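Local coordinates for protein UDP-N-acetylenolpyruvoylglucosamine reductase (Listeria monocytogenes, PDB 3TX1) that catalyses, as an FAD-dependent enzyme, the NADPH-linked reduction of UDP-N-acetylenolpyruvoylglucosamine to UDP-N-acetylmuramate in peptidoglycan biosynthesis, at residues T115-M120 and A129-N134; L140-G145 and S166-A171; G152-N157 and A208-A213. One frame throughout, in Å; residues are numbered along the deposited sequence.

Interaction 1: residues T115-M120 and A129-N134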
loop_
_atom_site.group_PDB
_atom_site.type_symbol
_atom_site.label_atom_id
_atom_site.label_comp_id
_atom_site.label_asym_id
_atom_site.label_seq_id
_atom_site.Cartn_x
_atom_site.Cartn_y
_atom_site.Cartn_z
ATOM N N THR A 115 -21.736 15.251 -3.014
ATOM C CA THR A 115 -20.784 15.326 -1.908
ATOM C C THR A 115 -19.877 14.065 -1.835
ATOM O O THR A 115 -18.989 13.953 -0.967
ATOM C CB THR A 115 -21.479 15.589 -0.546
ATOM O OG1 THR A 115 -22.397 14.533 -0.265
ATOM C CG2 THR A 115 -22.231 16.938 -0.532
ATOM N N GLN A 116 -20.056 13.152 -2.789
ATOM C CA GLN A 116 -19.316 11.890 -2.798
ATOM C C GLN A 116 -18.229 11.726 -3.856
ATOM O O GLN A 116 -18.402 12.114 -5.029
ATOM C CB GLN A 116 -20.277 10.708 -2.877
ATOM C CG GLN A 116 -21.088 10.502 -1.612
ATOM C CD GLN A 116 -21.866 9.200 -1.618
ATOM O OE1 GLN A 116 -21.931 8.492 -2.624
ATOM N NE2 GLN A 116 -22.459 8.872 -0.474
ATOM N N ILE A 117 -17.133 11.100 -3.429
ATOM C CA ILE A 117 -16.025 10.812 -4.325
ATOM C C ILE A 117 -15.847 9.313 -4.673
ATOM O O ILE A 117 -15.810 8.446 -3.786
ATOM C CB ILE A 117 -14.715 11.501 -3.859
ATOM C CG1 ILE A 117 -14.795 13.000 -4.202
ATOM C CG2 ILE A 117 -13.504 10.884 -4.542
ATOM C CD1 ILE A 117 -13.678 13.846 -3.650
ATOM N N VAL A 118 -15.816 9.034 -5.979
ATOM C CA VAL A 118 -15.597 7.685 -6.505
ATOM C C VAL A 118 -14.268 7.639 -7.216
ATOM O O VAL A 118 -14.020 8.455 -8.117
ATOM C CB VAL A 118 -16.753 7.163 -7.426
ATOM C CG1 VAL A 118 -16.225 6.584 -8.742
ATOM C CG2 VAL A 118 -17.603 6.135 -6.687
ATOM N N ALA A 119 -13.432 6.683 -6.793
ATOM C CA ALA A 119 -12.090 6.483 -7.351
ATOM C C ALA A 119 -11.800 5.019 -7.586
ATOM O O ALA A 119 -12.158 4.181 -6.762
ATOM C CB ALA A 119 -11.043 7.053 -6.410
ATOM N N MET A 120 -11.134 4.720 -8.696
ATOM C CA MET A 120 -10.756 3.356 -9.025
ATOM C C MET A 120 -9.574 2.869 -8.164
ATOM O O MET A 120 -8.833 3.685 -7.600
ATOM C CB MET A 120 -10.497 3.223 -10.514
ATOM C CG MET A 120 -11.789 3.066 -11.271
ATOM S SD MET A 120 -11.456 2.816 -13.005
ATOM C CE MET A 120 -13.001 2.069 -13.495
ATOM N N ALA A 129 -7.044 12.863 -2.700
ATOM C CA ALA A 129 -7.168 13.923 -1.701
ATOM C C ALA A 129 -7.011 15.325 -2.350
ATOM O O ALA A 129 -7.451 16.341 -1.794
ATOM C CB ALA A 129 -6.202 13.701 -0.538
ATOM N N LYS A 130 -6.366 15.365 -3.514
ATOM C CA LYS A 130 -6.214 16.602 -4.255
ATOM C C LYS A 130 -7.520 16.985 -4.908
ATOM O O LYS A 130 -7.884 18.171 -4.963
ATOM C CB LYS A 130 -5.113 16.476 -5.315
ATOM C CG LYS A 130 -3.739 16.815 -4.744
ATOM C CD LYS A 130 -2.543 16.722 -5.701
ATOM C CE LYS A 130 -1.269 16.771 -4.840
ATOM N NZ LYS A 130 0.017 16.426 -5.504
ATOM N N PHE A 131 -8.217 15.973 -5.410
ATOM C CA PHE A 131 -9.453 16.149 -6.098
ATOM C C PHE A 131 -10.329 16.803 -5.068
ATOM O O PHE A 131 -10.635 17.972 -5.198
ATOM C CB PHE A 131 -9.984 14.780 -6.496
ATOM C CG PHE A 131 -10.880 14.781 -7.709
ATOM C CD1 PHE A 131 -12.264 14.806 -7.573
ATOM C CD2 PHE A 131 -10.329 14.682 -9.003
ATOM C CE1 PHE A 131 -13.077 14.782 -8.707
ATOM C CE2 PHE A 131 -11.134 14.653 -10.135
ATOM C CZ PHE A 131 -12.509 14.711 -9.985
ATOM N N ALA A 132 -10.642 16.064 -4.005
ATOM C CA ALA A 132 -11.506 16.502 -2.870
ATOM C C ALA A 132 -11.453 17.979 -2.511
ATOM O O ALA A 132 -12.490 18.616 -2.235
ATOM C CB ALA A 132 -11.200 15.686 -1.622
ATOM N N LEU A 133 -10.229 18.486 -2.493
ATOM C CA LEU A 133 -9.953 19.881 -2.228
ATOM C C LEU A 133 -10.453 20.762 -3.375
ATOM O O LEU A 133 -10.960 21.866 -3.108
ATOM C CB LEU A 133 -8.460 20.091 -2.058
ATOM C CG LEU A 133 -7.848 21.462 -1.836
ATOM C CD1 LEU A 133 -8.434 21.922 -0.506
ATOM C CD2 LEU A 133 -6.330 21.544 -1.821
ATOM N N ASN A 134 -10.301 20.306 -4.631
ATOM C CA ASN A 134 -10.786 21.090 -5.784
ATOM C C ASN A 134 -12.272 21.192 -5.771
ATOM O O ASN A 134 -12.825 22.039 -6.431
ATOM C CB ASN A 134 -10.384 20.476 -7.118
ATOM C CG ASN A 134 -8.891 20.381 -7.281
ATOM O OD1 ASN A 134 -8.164 20.098 -6.326
ATOM N ND2 ASN A 134 -8.422 20.606 -8.505
#

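Interaction 2: residues L140-G145 and S166-A171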
loop_
_atom_site.group_PDB
_atom_site.type_symbol
_atom_site.label_atom_id
_atom_site.label_comp_id
_atom_site.label_asym_id
_atom_site.label_seq_id
_atom_site.Cartn_x
_atom_site.Cartn_y
_atom_site.Cartn_z
ATOM N N LEU A 140 -11.110 13.962 3.698
ATOM C CA LEU A 140 -9.894 13.275 3.227
ATOM C C LEU A 140 -8.554 13.933 3.621
ATOM O O LEU A 140 -7.487 13.335 3.471
ATOM C CB LEU A 140 -9.914 13.053 1.705
ATOM C CG LEU A 140 -10.658 11.851 1.118
ATOM C CD1 LEU A 140 -10.383 11.827 -0.382
ATOM C CD2 LEU A 140 -10.313 10.498 1.754
ATOM N N GLU A 141 -8.607 15.148 4.142
ATOM C CA GLU A 141 -7.383 15.849 4.398
ATOM C C GLU A 141 -6.258 14.937 4.865
ATOM O O GLU A 141 -5.123 15.080 4.387
ATOM C CB GLU A 141 -7.594 16.990 5.384
ATOM C CG GLU A 141 -8.637 18.020 4.974
ATOM C CD GLU A 141 -10.060 17.522 5.176
ATOM O OE1 GLU A 141 -10.255 16.279 5.308
ATOM O OE2 GLU A 141 -10.971 18.378 5.214
ATOM N N PHE A 142 -6.586 13.991 5.749
ATOM C CA PHE A 142 -5.597 13.117 6.374
ATOM C C PHE A 142 -4.717 12.271 5.424
ATOM O O PHE A 142 -3.678 11.722 5.859
ATOM C CB PHE A 142 -6.256 12.203 7.425
ATOM C CG PHE A 142 -7.191 11.177 6.841
ATOM C CD1 PHE A 142 -6.701 10.068 6.159
ATOM C CD2 PHE A 142 -8.551 11.297 6.996
ATOM C CE1 PHE A 142 -7.553 9.133 5.615
ATOM C CE2 PHE A 142 -9.404 10.349 6.473
ATOM C CZ PHE A 142 -8.906 9.269 5.779
ATOM N N ALA A 143 -5.137 12.192 4.157
ATOM C CA ALA A 143 -4.518 11.373 3.141
ATOM C C ALA A 143 -3.772 12.161 2.059
ATOM O O ALA A 143 -3.297 11.599 1.072
ATOM C CB ALA A 143 -5.566 10.458 2.520
ATOM N N CYS A 144 -3.602 13.451 2.246
ATOM C CA CYS A 144 -2.914 14.256 1.227
ATOM C C CYS A 144 -1.437 13.825 1.105
ATOM O O CYS A 144 -0.753 14.145 0.106
ATOM C CB CYS A 144 -3.013 15.741 1.603
ATOM S SG CYS A 144 -2.310 16.120 3.251
ATOM N N GLY A 145 -0.952 13.107 2.124
ATOM C CA GLY A 145 0.431 12.692 2.145
ATOM C C GLY A 145 0.716 11.201 2.197
ATOM O O GLY A 145 1.880 10.838 2.257
ATOM N N SER A 166 -11.732 4.283 6.903
ATOM C CA SER A 166 -13.005 3.779 7.419
ATOM C C SER A 166 -13.848 4.925 7.907
ATOM O O SER A 166 -15.064 4.844 7.851
ATOM C CB SER A 166 -12.828 2.717 8.508
ATOM O OG SER A 166 -12.182 3.244 9.655
ATOM N N ASP A 167 -13.219 5.996 8.385
ATOM C CA ASP A 167 -13.993 7.193 8.763
ATOM C C ASP A 167 -14.872 7.655 7.611
ATOM O O ASP A 167 -15.978 8.119 7.849
ATOM C CB ASP A 167 -13.109 8.379 9.166
ATOM C CG ASP A 167 -12.372 8.151 10.468
ATOM O OD1 ASP A 167 -12.894 7.384 11.307
ATOM O OD2 ASP A 167 -11.292 8.765 10.660
ATOM N N VAL A 168 -14.406 7.535 6.371
ATOM C CA VAL A 168 -15.216 8.034 5.271
ATOM C C VAL A 168 -15.520 7.088 4.134
ATOM O O VAL A 168 -16.029 7.531 3.083
ATOM C CB VAL A 168 -14.677 9.343 4.667
ATOM C CG1 VAL A 168 -15.002 10.506 5.570
ATOM C CG2 VAL A 168 -13.192 9.228 4.340
ATOM N N LEU A 169 -15.273 5.811 4.329
ATOM C CA LEU A 169 -15.556 4.852 3.287
ATOM C C LEU A 169 -17.034 4.650 3.175
ATOM O O LEU A 169 -17.626 4.180 4.102
ATOM C CB LEU A 169 -14.921 3.538 3.636
ATOM C CG LEU A 169 -14.649 2.576 2.498
ATOM C CD1 LEU A 169 -14.540 3.260 1.167
ATOM C CD2 LEU A 169 -13.362 1.901 2.862
ATOM N N GLU A 170 -17.621 4.986 2.037
ATOM C CA GLU A 170 -19.045 4.809 1.880
ATOM C C GLU A 170 -19.337 3.413 1.299
ATOM O O GLU A 170 -20.044 2.590 1.903
ATOM C CB GLU A 170 -19.599 5.836 0.906
ATOM C CG GLU A 170 -21.043 5.602 0.495
ATOM C CD GLU A 170 -22.032 5.737 1.635
ATOM O OE1 GLU A 170 -21.652 6.253 2.716
ATOM O OE2 GLU A 170 -23.189 5.295 1.443
ATOM N N ALA A 171 -18.785 3.168 0.113
ATOM C CA ALA A 171 -19.019 1.955 -0.639
ATOM C C ALA A 171 -17.765 1.564 -1.417
ATOM O O ALA A 171 -16.889 2.390 -1.683
ATOM C CB ALA A 171 -20.176 2.186 -1.599
#

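Interaction 3: residues G152-N157 and A208-A213. With FAD (flavin-adenine dinucleotide), chain B; SO4 (sulfate ion), chain E.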
loop_
_atom_site.group_PDB
_atom_site.type_symbol
_atom_site.label_atom_id
_atom_site.label_comp_id
_atom_site.label_asym_id
_atom_site.label_seq_id
_atom_site.Cartn_x
_atom_site.Cartn_y
_atom_site.Cartn_z
ATOM N N GLY A 152 -4.855 -0.214 -2.066
ATOM C CA GLY A 152 -3.997 -0.506 -0.904
ATOM C C GLY A 152 -4.593 0.178 0.301
ATOM O O GLY A 152 -4.682 -0.402 1.403
ATOM N N ALA A 153 -5.051 1.408 0.075
ATOM C CA ALA A 153 -5.724 2.170 1.115
ATOM C C ALA A 153 -6.901 1.403 1.727
ATOM O O ALA A 153 -6.991 1.302 2.956
ATOM C CB ALA A 153 -6.206 3.508 0.581
ATOM N N LEU A 154 -7.802 0.854 0.917
ATOM C CA LEU A 154 -8.925 0.165 1.557
ATOM C C LEU A 154 -8.440 -1.111 2.242
ATOM O O LEU A 154 -8.946 -1.517 3.309
ATOM C CB LEU A 154 -10.063 -0.163 0.605
ATOM C CG LEU A 154 -10.613 0.931 -0.288
ATOM C CD1 LEU A 154 -12.079 0.643 -0.511
ATOM C CD2 LEU A 154 -10.448 2.330 0.257
ATOM N N HIS A 155 -7.444 -1.734 1.631
ATOM C CA HIS A 155 -6.966 -2.959 2.177
ATOM C C HIS A 155 -6.370 -2.711 3.541
ATOM O O HIS A 155 -6.604 -3.467 4.477
ATOM C CB HIS A 155 -5.996 -3.641 1.231
ATOM C CG HIS A 155 -5.566 -4.971 1.725
ATOM N ND1 HIS A 155 -6.270 -6.105 1.472
ATOM C CD2 HIS A 155 -4.523 -5.333 2.568
ATOM C CE1 HIS A 155 -5.674 -7.149 2.091
ATOM N NE2 HIS A 155 -4.598 -6.675 2.754
ATOM N N MET A 156 -5.661 -1.601 3.683
ATOM C CA MET A 156 -4.995 -1.284 4.931
ATOM C C MET A 156 -5.771 -0.401 5.914
ATOM O O MET A 156 -5.263 -0.079 6.981
ATOM C CB MET A 156 -3.725 -0.523 4.581
ATOM C CG MET A 156 -2.743 -1.286 3.727
ATOM S SD MET A 156 -2.197 -2.783 4.558
ATOM C CE MET A 156 -2.067 -2.225 6.258
ATOM N N ASN A 157 -6.990 -0.008 5.577
ATOM C CA ASN A 157 -7.695 1.026 6.342
ATOM C C ASN A 157 -6.687 2.105 6.708
ATOM O O ASN A 157 -6.464 2.464 7.885
ATOM C CB ASN A 157 -8.447 0.544 7.565
ATOM C CG ASN A 157 -9.425 1.604 8.059
ATOM O OD1 ASN A 157 -9.942 2.416 7.250
ATOM N ND2 ASN A 157 -9.679 1.628 9.375
ATOM N N ALA A 208 -13.633 2.751 -5.120
ATOM C CA ALA A 208 -14.107 3.130 -3.792
ATOM C C ALA A 208 -14.949 4.423 -3.782
ATOM O O ALA A 208 -14.720 5.336 -4.601
ATOM C CB ALA A 208 -12.926 3.248 -2.837
ATOM N N THR A 209 -15.927 4.474 -2.872
ATOM C CA THR A 209 -16.807 5.648 -2.719
ATOM C C THR A 209 -16.671 6.234 -1.328
ATOM O O THR A 209 -16.977 5.571 -0.325
ATOM C CB THR A 209 -18.308 5.316 -2.862
ATOM O OG1 THR A 209 -18.595 4.790 -4.158
ATOM C CG2 THR A 209 -19.111 6.569 -2.698
ATOM N N PHE A 210 -16.229 7.486 -1.265
ATOM C CA PHE A 210 -16.092 8.176 0.018
ATOM C C PHE A 210 -17.205 9.223 0.238
ATOM O O PHE A 210 -17.467 10.052 -0.648
ATOM C CB PHE A 210 -14.746 8.855 0.077
ATOM C CG PHE A 210 -13.600 7.992 -0.356
ATOM C CD1 PHE A 210 -13.060 8.134 -1.631
ATOM C CD2 PHE A 210 -13.009 7.090 0.530
ATOM C CE1 PHE A 210 -11.975 7.375 -2.032
ATOM C CE2 PHE A 210 -11.925 6.325 0.142
ATOM C CZ PHE A 210 -11.411 6.471 -1.141
ATOM N N SER A 211 -17.875 9.150 1.395
ATOM C CA SER A 211 -18.939 10.097 1.799
ATOM C C SER A 211 -18.344 11.370 2.415
ATOM O O SER A 211 -18.075 11.411 3.618
ATOM C CB SER A 211 -19.835 9.457 2.850
ATOM O OG SER A 211 -20.869 8.704 2.275
ATOM N N LEU A 212 -18.155 12.426 1.657
ATOM C CA LEU A 212 -17.570 13.601 2.256
ATOM C C LEU A 212 -18.590 14.679 2.596
ATOM O O LEU A 212 -19.759 14.542 2.346
ATOM C CB LEU A 212 -16.466 14.159 1.372
ATOM C CG LEU A 212 -15.423 13.200 0.815
ATOM C CD1 LEU A 212 -14.351 13.922 0.038
ATOM C CD2 LEU A 212 -14.845 12.262 1.845
ATOM N N ALA A 213 -18.141 15.752 3.186
ATOM C CA ALA A 213 -19.035 16.860 3.479
ATOM C C ALA A 213 -18.543 18.180 2.842
ATOM O O ALA A 213 -17.336 18.408 2.697
ATOM C CB ALA A 213 -19.203 17.009 4.981
HETATM P PA FAD B . 0.848 -2.117 -1.521
HETATM O O1A FAD B . 1.048 -2.330 -2.984
HETATM O O2A FAD B . 2.029 -1.791 -0.652
HETATM O O5B FAD B . 0.230 -3.444 -0.879
HETATM C C5B FAD B . -0.460 -3.175 0.338
HETATM C C4B FAD B . -1.427 -4.282 0.701
HETATM O O4B FAD B . -2.698 -4.042 0.117
HETATM C C3B FAD B . -1.037 -5.679 0.273
HETATM O O3B FAD B . -1.690 -6.583 1.199
HETATM C C2B FAD B . -1.723 -5.763 -1.090
HETATM O O2B FAD B . -1.973 -7.070 -1.644
HETATM C C1B FAD B . -3.032 -5.105 -0.767
HETATM N N9A FAD B . -3.578 -4.470 -1.953
HETATM C C8A FAD B . -2.994 -3.556 -2.744
HETATM N N7A FAD B . -3.890 -3.154 -3.688
HETATM C C5A FAD B . -5.065 -3.797 -3.504
HETATM C C6A FAD B . -6.403 -3.888 -4.145
HETATM N N6A FAD B . -6.751 -3.174 -5.251
HETATM N N1A FAD B . -7.302 -4.722 -3.579
HETATM C C2A FAD B . -7.033 -5.442 -2.498
HETATM N N3A FAD B . -5.848 -5.448 -1.885
HETATM C C4A FAD B . -4.843 -4.664 -2.336
HETATM N N1 FAD B . 0.071 4.262 5.664
HETATM C C2 FAD B . -0.791 4.911 6.484
HETATM O O2 FAD B . -1.848 4.353 6.824
HETATM N N3 FAD B . -0.602 6.157 6.941
HETATM C C4 FAD B . 0.476 6.877 6.665
HETATM O O4 FAD B . 0.637 8.024 7.142
HETATM C C4X FAD B . 1.461 6.238 5.780
HETATM N N5 FAD B . 2.568 6.893 5.444
HETATM C C5X FAD B . 3.499 6.355 4.642
HETATM C C6 FAD B . 4.616 7.112 4.325
HETATM C C7 FAD B . 5.578 6.612 3.487
HETATM C C7M FAD B . 6.794 7.440 3.165
HETATM C C8 FAD B . 5.365 5.255 2.935
HETATM C C8M FAD B . 6.366 4.636 2.028
HETATM C C9 FAD B . 4.260 4.511 3.247
HETATM C C9A FAD B . 3.306 5.015 4.097
HETATM N N10 FAD B . 2.141 4.278 4.423
HETATM C C10 FAD B . 1.197 4.876 5.278
HETATM C "C1'" FAD B . 1.952 2.911 3.902
HETATM C "C2'" FAD B . 1.205 2.908 2.588
HETATM O "O2'" FAD B . 1.238 4.205 1.999
HETATM C "C3'" FAD B . -0.254 2.540 2.784
HETATM O "O3'" FAD B . -0.267 1.298 3.477
HETATM C "C4'" FAD B . -0.939 2.400 1.428
HETATM O "O4'" FAD B . -2.360 2.565 1.540
HETATM C "C5'" FAD B . -0.580 1.107 0.718
HETATM O "O5'" FAD B . -0.803 1.319 -0.656
HETATM P P FAD B . -0.215 0.408 -1.806
HETATM O O1P FAD B . -1.113 0.642 -2.966
HETATM O O2P FAD B . 1.225 0.789 -1.875
HETATM O O3P FAD B . -0.311 -1.057 -1.263
HETATM S S SO4 E . -3.516 -9.374 4.613
HETATM O O1 SO4 E . -4.871 -9.614 4.053
HETATM O O2 SO4 E . -3.564 -8.220 5.544
HETATM O O3 SO4 E . -3.051 -10.592 5.317
HETATM O O4 SO4 E . -2.549 -9.083 3.526
#

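Interaction 1: residues T115-M120 and A129-N134
I117 alone carries the strand's side of this contact, reaching with its CD1 methyl to A132 and F131 on the helix. The close part is at A132: I117 CD1 lies 3.5 Å from A132 CA and 3.7 Å from A132 CB, so the methyl rests on the helix backbone as well as on the short alanine side chain. I117 gets there because CG1 stands beside the backbone N, anti to the carbonyl carbon (chi1 -76°), and the chain then runs on extended to CD1 (chi2 172°), while CG2 stays behind on the strand. L137 and L212 also pack against I117, and L140 against A132, so both residues are buried.

Toward F131 the fit is looser. The same CD1 meets the ring at its edge, near the ring plane, with I117 CD1 4.3 Å from F131 CD1; no ring face is used against the strand. F131 is partly exposed and marks the border of the contact, beyond which K130 and N134 lie on the solvent side of the helix. L133 turns away from the strand and touches I220, Q221 and M224 of helix 217-234. No hydrogen bond joins the two segments. A helix is thus laid on one face of an antiparallel sheet by apolar side chains, with strand 116-120 bonded through its backbone to strand 204-214, an alpha/beta layering found in the PCMH-type FAD-binding domain of the MurB family.

Interaction 2: residues L140-G145 and S166-A171
V168 points its CG2 methyl at two apolar side chains of the 140-145 loop, L140 and F142, which receive it from different directions. Against L140 the meeting is branch to branch: L140 CD2 and V168 CG2 stand 4.1 Å apart, and the two side chains cross at a slant instead of lying alongside each other. F142 brings up the CE2 corner of its ring, 4.5 Å from V168 CG2, so that the methyl approaches the ring obliquely. One methyl therefore serves both neighbours. A chi1 of -76° turns V168 CG1 away from the residue's own carbonyl, and CG2 then falls in the gap between that carbonyl and the backbone N.

On the loop side a short 3-10 turn brings L140 and F142 to the same partner. A143 N bonds to L140 O at 2.7 Å, and C144 N to E141 O at 3.1 Å. L140 O also lies 4.0 Å above one face of the F142 ring, displaced toward its rim. E141 ties the turn back to what precedes it, its carboxylate bonding S138 OG and G139 N. L140 is backed by T128 and A132 of helix 125-134, whereas V168 leans on L212.

Beyond V168 the chain becomes a strand in which E170 and A171 both face T209, a classic beta bulge. The side chain of F142 is about 7 Å from the bound FAD at its nearest atoms, so this apolar contact between the loop and the short helix 165-168 that leads into strand 169-175 lies near the flavin site of a PCMH-type FAD-binding domain.

Interaction 3: residues G152-N157 and A208-A213
L154 sets its forked end against A208, with L154 CD1 3.6 Å from A208 CB and the other branch turned to the aromatic neighbour. That second methyl, L154 CD2, stands 4.3 Å from F210 CE2 and meets the ring obliquely. The first torsion of the leucine, -50°, swings L154 CG away from its own carbonyl and out to the strand. All three residues are buried, and no hydrogen bond links the segments.

In the next shell I165, L169 and A172 also pack on L154, while backbone bonds from A208 to A119 and from F210 to I117 fix the strand in its sheet. The helix ends in a Schellman motif at N157, whose OD1 accepts a bond from S166 N.

Residues flanking L154 serve the cofactor. G152, with no side chain, brings its CA to 3.7 Å from FAD O5', and A153 N comes within 3.3 Å of FAD O4'. M156 CG lies 3.6 Å from FAD O3'. The imidazole of H155 has the adenosine ribose over one face, FAD C1B being 3.5 Å above its plane, and a sulfate at its edge. NE2 gives weak bonds to two sulfate oxygens, O2 and O4; the ion, probably from the crystallisation liquor, is also held by K316 NZ. H155 O bonds S196 OG in turn. A helix whose L154 packs on the sheet and which lies along the ribose and ribityl parts of FAD forms one wall of the cofactor pocket in this MurB enzyme.

How the interactions relate
The three contacts lie on the same side of the chain's centre and converge on one antiparallel sheet. Interaction 1 is complete before either of the others begins, whereas interactions 2 and 3 interleave along the sequence. Strand 204-214, which supplies interaction 3, runs between strand 116-120 of interaction 1 and strand 169-175 of interaction 2, probably bonded to both through backbone N-H and C=O groups. The centre of interaction 1 is about 10 Å from those of the other two, which are themselves about 5 Å apart. Together they connect helix 125-134, through the sheet, to helix 150-156 and the bound FAD.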